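Local coordinates for putative monooxygenase (Fusobacterium nucleatum subsp. nucleatum, PDB 3MCS), which is probably a monooxygenase of the antibiotic biosynthesis monooxygenase family, carrying two such domains in one chain, at residues A[43-48]-A[149-154]. Numbering follows the deposited sequence.
Sequences GLFAAT and LVYLGT
F45 meets L149 and Y151 inside the barrel, and the far end of its ring does nearly all the touching. The bond from CA to CB is directed toward segment 149-154, and chi1 of -50° turns CG away from the carbonyl carbon and carries the ring out to the opposing side chains. CD2 only grazes L149 CD1, at 4.1 Å. One bond further out, CE2 comes to 3.2 Å from L149 CD1, while on the other branch CE1 lies 3.7 Å from Y151 CE2. CZ, the tip, faces both partners, 3.3 Å from L149 CD1 and the same distance from Y151 OH. The Y151 ring presents its edge to the F45 face in an offset edge-to-face pair: the centroids are 5.7 Å apart and the planes stand at 83°. L149 has CG anti to its backbone N (chi1 177°), and its two methyls divide the work, CD1 against the F45 ring and CD2 over the centre of the Y151 ring, 3.7 Å above the plane. No hydrogen bond crosses between the segments; the Y151 hydroxyl is instead hydrogen-bonded to D104 OD2, and F165 makes a further edge-to-face pair with F45. One strand lies in each of the two antibiotic biosynthesis monooxygenase domains of the chain, so the contact joins the two halves across the interior of a barrel like that of dimeric alpha/beta-barrel relatives, here built within one chain. With all three residues buried, cohesion between these segments probably rests on dispersion and on the electrostatics of the edge-to-face pair, while the bond to D104 satisfies the one polar side-chain atom drawn into the cluster.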
loop_
_atom_site.group_PDB
_atom_site.type_symbol
_atom_site.label_atom_id
_atom_site.label_comp_id
_atom_site.label_asym_id
_atom_site.label_seq_id
_atom_site.Cartn_x
_atom_site.Cartn_y
_atom_site.Cartn_z
ATOM N N GLY A 43 10.650 1.654 -0.860
ATOM C CA GLY A 43 10.068 0.933 0.234
ATOM C C GLY A 43 9.282 -0.297 -0.200
ATOM O O GLY A 43 8.754 -0.360 -1.311
ATOM N N LEU A 44 9.251 -1.293 0.678
ATOM C CA LEU A 44 8.469 -2.524 0.473
ATOM C C LEU A 44 7.686 -2.798 1.749
ATOM O O LEU A 44 8.214 -2.637 2.838
ATOM C CB LEU A 44 9.330 -3.730 0.050
ATOM C CG LEU A 44 9.561 -3.759 -1.461
ATOM C CD1 LEU A 44 10.626 -2.798 -1.827
ATOM C CD2 LEU A 44 9.950 -5.141 -1.926
ATOM N N PHE A 45 6.427 -3.185 1.598
ATOM C CA PHE A 45 5.556 -3.388 2.736
ATOM C C PHE A 45 4.765 -4.672 2.590
ATOM O O PHE A 45 3.878 -4.742 1.779
ATOM C CB PHE A 45 4.615 -2.196 2.807
ATOM C CG PHE A 45 5.324 -0.869 2.732
ATOM C CD1 PHE A 45 5.682 -0.330 1.517
ATOM C CD2 PHE A 45 5.626 -0.161 3.883
ATOM C CE1 PHE A 45 6.344 0.891 1.433
ATOM C CE2 PHE A 45 6.279 1.065 3.812
ATOM C CZ PHE A 45 6.641 1.586 2.580
ATOM N N ALA A 46 5.109 -5.699 3.347
ATOM C CA ALA A 46 4.381 -6.967 3.304
ATOM C C ALA A 46 3.409 -7.043 4.469
ATOM O O ALA A 46 3.801 -6.834 5.611
ATOM C CB ALA A 46 5.349 -8.128 3.362
ATOM N N ALA A 47 2.149 -7.331 4.169
ATOM C CA ALA A 47 1.095 -7.470 5.165
ATOM C C ALA A 47 0.226 -8.669 4.811
ATOM O O ALA A 47 0.394 -9.263 3.753
ATOM C CB ALA A 47 0.247 -6.217 5.211
ATOM N N THR A 48 -0.719 -9.012 5.678
ATOM C CA THR A 48 -1.583 -10.159 5.464
ATOM C C THR A 48 -3.008 -9.851 5.902
ATOM O O THR A 48 -3.211 -9.159 6.893
ATOM C CB THR A 48 -1.104 -11.399 6.290
ATOM O OG1 THR A 48 0.279 -11.658 6.071
ATOM C CG2 THR A 48 -1.864 -12.617 5.919
ATOM N N LEU A 149 2.692 6.817 7.272
ATOM C CA LEU A 149 2.714 6.723 5.801
ATOM C C LEU A 149 1.331 6.826 5.170
ATOM O O LEU A 149 0.378 6.314 5.714
ATOM C CB LEU A 149 3.363 5.370 5.407
ATOM C CG LEU A 149 3.497 4.887 3.977
ATOM C CD1 LEU A 149 4.502 3.745 3.894
ATOM C CD2 LEU A 149 2.175 4.446 3.402
ATOM N N VAL A 150 1.242 7.512 4.036
ATOM C CA VAL A 150 0.021 7.565 3.262
ATOM C C VAL A 150 0.404 7.534 1.782
ATOM O O VAL A 150 1.109 8.428 1.316
ATOM C CB VAL A 150 -0.872 8.820 3.562
ATOM C CG1 VAL A 150 -1.346 8.804 4.989
ATOM C CG2 VAL A 150 -0.139 10.137 3.260
ATOM N N TYR A 151 0.015 6.479 1.065
ATOM C CA TYR A 151 0.204 6.445 -0.377
ATOM C C TYR A 151 -1.187 6.459 -1.012
ATOM O O TYR A 151 -1.987 5.560 -0.757
ATOM C CB TYR A 151 0.980 5.222 -0.879
ATOM C CG TYR A 151 2.401 5.029 -0.370
ATOM C CD1 TYR A 151 3.175 6.092 0.133
ATOM C CD2 TYR A 151 3.017 3.790 -0.502
ATOM C CE1 TYR A 151 4.482 5.895 0.571
ATOM C CE2 TYR A 151 4.316 3.583 -0.071
ATOM C CZ TYR A 151 5.057 4.636 0.453
ATOM O OH TYR A 151 6.362 4.416 0.865
ATOM N N LEU A 152 -1.460 7.471 -1.826
ATOM C CA LEU A 152 -2.757 7.634 -2.474
ATOM C C LEU A 152 -2.577 7.726 -3.972
ATOM O O LEU A 152 -1.793 8.548 -4.463
ATOM C CB LEU A 152 -3.440 8.920 -1.998
ATOM C CG LEU A 152 -4.772 9.297 -2.662
ATOM C CD1 LEU A 152 -5.887 8.305 -2.310
ATOM C CD2 LEU A 152 -5.170 10.678 -2.255
ATOM N N GLY A 153 -3.314 6.903 -4.705
ATOM C CA GLY A 153 -3.236 6.931 -6.162
ATOM C C GLY A 153 -4.423 6.298 -6.851
ATOM O O GLY A 153 -5.336 5.806 -6.191
ATOM N N THR A 154 -4.403 6.318 -8.179
ATOM C CA THR A 154 -5.493 5.774 -8.975
ATOM C C THR A 154 -4.982 4.618 -9.832
ATOM O O THR A 154 -3.864 4.632 -10.327
ATOM C CB THR A 154 -6.135 6.875 -9.831
ATOM O OG1 THR A 154 -5.153 7.491 -10.678
ATOM C CG2 THR A 154 -6.741 7.953 -8.925
#